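Local coordinates for gamma-glutamyl-gamma-aminobutyrate hydrolase PuuD (Escherichia coli, PDB 6VTV), which hydrolyses the gamma-glutamyl linkage of gamma-glutamyl-gamma-aminobutyrate, releasing 4-aminobutanoate and glutamate in the last step of putrescine degradation, at residues R96-L108 with C118-G130. Sequence-based numbering, arbitrary orientation.
Sequences RDLLSMAIINAAL and CRGLQELVVATGG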
loop_
_atom_site.group_PDB
_atom_site.type_symbol
_atom_site.label_atom_id
_atom_site.label_comp_id
_atom_site.label_asym_id
_atom_site.label_seq_id
_atom_site.Cartn_x
_atom_site.Cartn_y
_atom_site.Cartn_z
ATOM N N ARG B 96 -5.004 7.132 10.023
ATOM C CA ARG B 96 -5.068 5.708 10.336
ATOM C C ARG B 96 -6.130 5.425 11.390
ATOM O O ARG B 96 -6.855 4.427 11.293
ATOM C CB ARG B 96 -3.703 5.200 10.799
ATOM C CG ARG B 96 -3.798 3.926 11.626
ATOM C CD ARG B 96 -2.690 2.939 11.323
ATOM N NE ARG B 96 -2.933 1.669 12.002
ATOM C CZ ARG B 96 -2.085 0.646 12.013
ATOM N NH1 ARG B 96 -0.925 0.736 11.380
ATOM N NH2 ARG B 96 -2.402 -0.469 12.659
ATOM N N ASP B 97 -6.230 6.287 12.406
ATOM C CA ASP B 97 -7.297 6.165 13.394
ATOM C C ASP B 97 -8.659 6.091 12.718
ATOM O O ASP B 97 -9.483 5.226 13.038
ATOM C CB ASP B 97 -7.257 7.351 14.360
ATOM C CG ASP B 97 -6.170 7.222 15.405
ATOM O OD1 ASP B 97 -5.464 6.191 15.419
ATOM O OD2 ASP B 97 -6.024 8.160 16.217
ATOM N N LEU B 98 -8.908 6.995 11.769
ATOM C CA LEU B 98 -10.187 7.020 11.069
ATOM C C LEU B 98 -10.438 5.710 10.334
ATOM O O LEU B 98 -11.513 5.110 10.456
ATOM C CB LEU B 98 -10.219 8.198 10.097
ATOM C CG LEU B 98 -11.590 8.718 9.672
ATOM C CD1 LEU B 98 -12.333 9.327 10.853
ATOM C CD2 LEU B 98 -11.433 9.728 8.545
ATOM N N LEU B 99 -9.449 5.246 9.563
ATOM C CA LEU B 99 -9.618 4.014 8.800
ATOM C C LEU B 99 -9.709 2.798 9.715
ATOM O O LEU B 99 -10.532 1.905 9.487
ATOM C CB LEU B 99 -8.470 3.851 7.803
ATOM C CG LEU B 99 -8.482 2.564 6.974
ATOM C CD1 LEU B 99 -9.741 2.485 6.122
ATOM C CD2 LEU B 99 -7.232 2.452 6.106
ATOM N N SER B 100 -8.873 2.749 10.756
ATOM C CA SER B 100 -8.861 1.593 11.649
ATOM C C SER B 100 -10.194 1.435 12.367
ATOM O O SER B 100 -10.758 0.336 12.415
ATOM C CB SER B 100 -7.723 1.724 12.660
ATOM O OG SER B 100 -6.461 1.636 12.021
ATOM N N MET B 101 -10.712 2.526 12.939
ATOM C CA MET B 101 -11.992 2.451 13.636
ATOM C C MET B 101 -13.108 2.018 12.695
ATOM O O MET B 101 -13.949 1.187 13.058
ATOM C CB MET B 101 -12.329 3.800 14.276
ATOM C CG MET B 101 -11.360 4.247 15.360
ATOM S SD MET B 101 -11.208 3.068 16.714
ATOM C CE MET B 101 -9.463 2.677 16.623
ATOM N N ALA B 102 -13.124 2.558 11.476
ATOM C CA ALA B 102 -14.198 2.238 10.542
ATOM C C ALA B 102 -14.119 0.785 10.084
ATOM O O ALA B 102 -15.135 0.084 10.034
ATOM C CB ALA B 102 -14.152 3.186 9.343
ATOM N N ILE B 103 -12.916 0.312 9.753
ATOM C CA ILE B 103 -12.805 -1.029 9.193
ATOM C C ILE B 103 -12.936 -2.102 10.274
ATOM O O ILE B 103 -13.356 -3.227 9.980
ATOM C CB ILE B 103 -11.496 -1.171 8.397
ATOM C CG1 ILE B 103 -11.622 -2.300 7.372
ATOM C CG2 ILE B 103 -10.310 -1.403 9.323
ATOM C CD1 ILE B 103 -10.622 -2.213 6.245
ATOM N N ILE B 104 -12.601 -1.787 11.527
ATOM C CA ILE B 104 -12.824 -2.747 12.607
ATOM C C ILE B 104 -14.317 -2.948 12.834
ATOM O O ILE B 104 -14.813 -4.080 12.839
ATOM C CB ILE B 104 -12.119 -2.291 13.899
ATOM C CG1 ILE B 104 -10.601 -2.424 13.774
ATOM C CG2 ILE B 104 -12.618 -3.099 15.088
ATOM C CD1 ILE B 104 -9.848 -1.733 14.893
ATOM N N ASN B 105 -15.054 -1.847 13.019
ATOM C CA ASN B 105 -16.493 -1.934 13.253
ATOM C C ASN B 105 -17.198 -2.650 12.110
ATOM O O ASN B 105 -18.117 -3.447 12.338
ATOM C CB ASN B 105 -17.077 -0.534 13.436
ATOM C CG ASN B 105 -16.740 0.069 14.783
ATOM O OD1 ASN B 105 -16.904 -0.570 15.821
ATOM N ND2 ASN B 105 -16.262 1.308 14.771
ATOM N N ALA B 106 -16.787 -2.373 10.873
ATOM C CA ALA B 106 -17.402 -3.032 9.728
ATOM C C ALA B 106 -17.070 -4.518 9.699
ATOM O O ALA B 106 -17.947 -5.350 9.440
ATOM C CB ALA B 106 -16.953 -2.353 8.436
ATOM N N ALA B 107 -15.813 -4.873 9.973
ATOM C CA ALA B 107 -15.423 -6.279 9.942
ATOM C C ALA B 107 -16.044 -7.066 11.089
ATOM O O ALA B 107 -16.258 -8.277 10.961
ATOM C CB ALA B 107 -13.900 -6.409 9.976
ATOM N N LEU B 108 -16.335 -6.410 12.215
ATOM C CA LEU B 108 -16.950 -7.121 13.329
ATOM C C LEU B 108 -18.409 -7.445 13.045
ATOM O O LEU B 108 -18.907 -8.491 13.480
ATOM C CB LEU B 108 -16.820 -6.304 14.615
ATOM C CG LEU B 108 -15.407 -6.183 15.189
ATOM C CD1 LEU B 108 -15.425 -5.447 16.520
ATOM C CD2 LEU B 108 -14.768 -7.556 15.340
ATOM N N CYS B 118 0.240 -4.939 17.932
ATOM C CA CYS B 118 0.720 -3.785 18.691
ATOM C C CYS B 118 -0.284 -2.635 18.654
ATOM O O CYS B 118 -1.255 -2.636 19.417
ATOM C CB CYS B 118 2.090 -3.334 18.171
ATOM S SG CYS B 118 2.895 -2.057 19.173
ATOM N N ARG B 119 -0.066 -1.647 17.782
ATOM C CA ARG B 119 -1.043 -0.569 17.647
ATOM C C ARG B 119 -2.404 -1.110 17.232
ATOM O O ARG B 119 -3.438 -0.548 17.610
ATOM C CB ARG B 119 -0.561 0.473 16.638
ATOM C CG ARG B 119 -1.412 1.734 16.614
ATOM C CD ARG B 119 -1.379 2.391 15.248
ATOM N NE ARG B 119 -1.422 3.845 15.345
ATOM C CZ ARG B 119 -2.535 4.566 15.276
ATOM N NH1 ARG B 119 -3.706 3.968 15.108
ATOM N NH2 ARG B 119 -2.477 5.886 15.374
ATOM N N GLY B 120 -2.423 -2.194 16.454
ATOM C CA GLY B 120 -3.688 -2.796 16.074
ATOM C C GLY B 120 -4.470 -3.312 17.267
ATOM O O GLY B 120 -5.689 -3.144 17.339
ATOM N N LEU B 121 -3.782 -3.967 18.208
ATOM C CA LEU B 121 -4.442 -4.391 19.440
ATOM C C LEU B 121 -5.036 -3.196 20.170
ATOM O O LEU B 121 -6.182 -3.239 20.633
ATOM C CB LEU B 121 -3.458 -5.142 20.341
ATOM C CG LEU B 121 -3.910 -5.429 21.780
ATOM C CD1 LEU B 121 -3.438 -6.801 22.230
ATOM C CD2 LEU B 121 -3.415 -4.366 22.760
ATOM N N GLN B 122 -4.262 -2.114 20.285
ATOM C CA GLN B 122 -4.769 -0.903 20.918
ATOM C C GLN B 122 -5.924 -0.307 20.125
ATOM O O GLN B 122 -6.853 0.259 20.713
ATOM C CB GLN B 122 -3.634 0.110 21.078
ATOM C CG GLN B 122 -2.468 -0.415 21.911
ATOM C CD GLN B 122 -1.224 0.445 21.795
ATOM O OE1 GLN B 122 -1.168 1.368 20.983
ATOM N NE2 GLN B 122 -0.217 0.144 22.607
ATOM N N GLU B 123 -5.891 -0.431 18.797
ATOM C CA GLU B 123 -7.038 -0.027 17.992
ATOM C C GLU B 123 -8.249 -0.904 18.284
ATOM O O GLU B 123 -9.379 -0.407 18.360
ATOM C CB GLU B 123 -6.680 -0.075 16.506
ATOM C CG GLU B 123 -5.776 1.060 16.056
ATOM C CD GLU B 123 -5.181 0.826 14.681
ATOM O OE1 GLU B 123 -5.198 -0.330 14.210
ATOM O OE2 GLU B 123 -4.697 1.801 14.069
ATOM N N LEU B 124 -8.031 -2.211 18.458
ATOM C CA LEU B 124 -9.128 -3.116 18.790
ATOM C C LEU B 124 -9.747 -2.757 20.134
ATOM O O LEU B 124 -10.976 -2.734 20.281
ATOM C CB LEU B 124 -8.627 -4.561 18.807
ATOM C CG LEU B 124 -9.173 -5.539 17.765
ATOM C CD1 LEU B 124 -8.945 -6.974 18.223
ATOM C CD2 LEU B 124 -10.650 -5.286 17.504
ATOM N N VAL B 125 -8.905 -2.483 21.132
ATOM C CA VAL B 125 -9.402 -2.169 22.467
ATOM C C VAL B 125 -10.216 -0.883 22.444
ATOM O O VAL B 125 -11.298 -0.804 23.040
ATOM C CB VAL B 125 -8.228 -2.082 23.462
ATOM C CG1 VAL B 125 -8.690 -1.506 24.791
ATOM C CG2 VAL B 125 -7.601 -3.456 23.657
ATOM N N VAL B 126 -9.723 0.138 21.742
ATOM C CA VAL B 126 -10.424 1.417 21.712
ATOM C C VAL B 126 -11.697 1.315 20.877
ATOM O O VAL B 126 -12.729 1.900 21.226
ATOM C CB VAL B 126 -9.487 2.525 21.195
ATOM C CG1 VAL B 126 -10.256 3.818 20.964
ATOM C CG2 VAL B 126 -8.353 2.753 22.181
ATOM N N ALA B 127 -11.654 0.559 19.776
ATOM C CA ALA B 127 -12.810 0.492 18.887
ATOM C C ALA B 127 -14.005 -0.175 19.555
ATOM O O ALA B 127 -15.155 0.138 19.221
ATOM C CB ALA B 127 -12.449 -0.250 17.600
ATOM N N THR B 128 -13.764 -1.083 20.497
ATOM C CA THR B 128 -14.833 -1.818 21.158
ATOM C C THR B 128 -15.220 -1.216 22.503
ATOM O O THR B 128 -15.973 -1.843 23.256
ATOM C CB THR B 128 -14.434 -3.284 21.328
ATOM O OG1 THR B 128 -13.117 -3.361 21.892
ATOM C CG2 THR B 128 -14.444 -3.990 19.979
ATOM N N GLY B 129 -14.732 -0.021 22.822
ATOM C CA GLY B 129 -15.147 0.691 24.013
ATOM C C GLY B 129 -14.142 0.739 25.144
ATOM O O GLY B 129 -14.491 1.210 26.233
ATOM N N GLY B 130 -12.913 0.274 24.932
ATOM C CA GLY B 130 -11.903 0.265 25.967
ATOM C C GLY B 130 -11.077 1.537 25.987
ATOM O O GLY B 130 -11.374 2.526 25.312
HETATM O O HOH W 1 -15.712 1.978 17.632
HETATM O O HOH W 2 -18.150 0.225 18.278
#
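E123 pushes its carboxylate as a knob among R96, S100, M101 and I104, where R96 grips it side-on: NE meets OE2 at 2.7 Å, and NH2 bonds OE1 almost straight (171°) from above the carboxylate plane. Within its own helix, R119 NH1 reaches OE2 of E123 from the anti side, one turn away. The same nitrogen and NH2 of R119 converge end-on on D97 OD1, at 2.9 and 3.0 Å, extending it into a buried salt-bridge network R96-E123-R119-D97. CD of R119 lies over one face of the R96 guanidinium, whose NH2 also bonds the P72 carbonyl. Next along the interface, the doubly bent M101 chain brings SD to 3.7 Å from A127 CB, which also meets I104 CG2. Packing thins toward the exposed N105, at the solvent side, where two waters lie between its side-chain amide and the A127 carbonyl, one of them doubtfully close to it, while L108 CD1 merely touches T128 CG2. C118, the predicted nucleophile of this class I glutamine amidotransferase-like fold, precedes helix 119-127 at its N-cap, consistent with a nucleophile elbow following strand 114-117. The helices cross at -65°, with R96 and S100 against strand 13-23, I104 and E123 against strand 68-71, and T128 against strand 198-203.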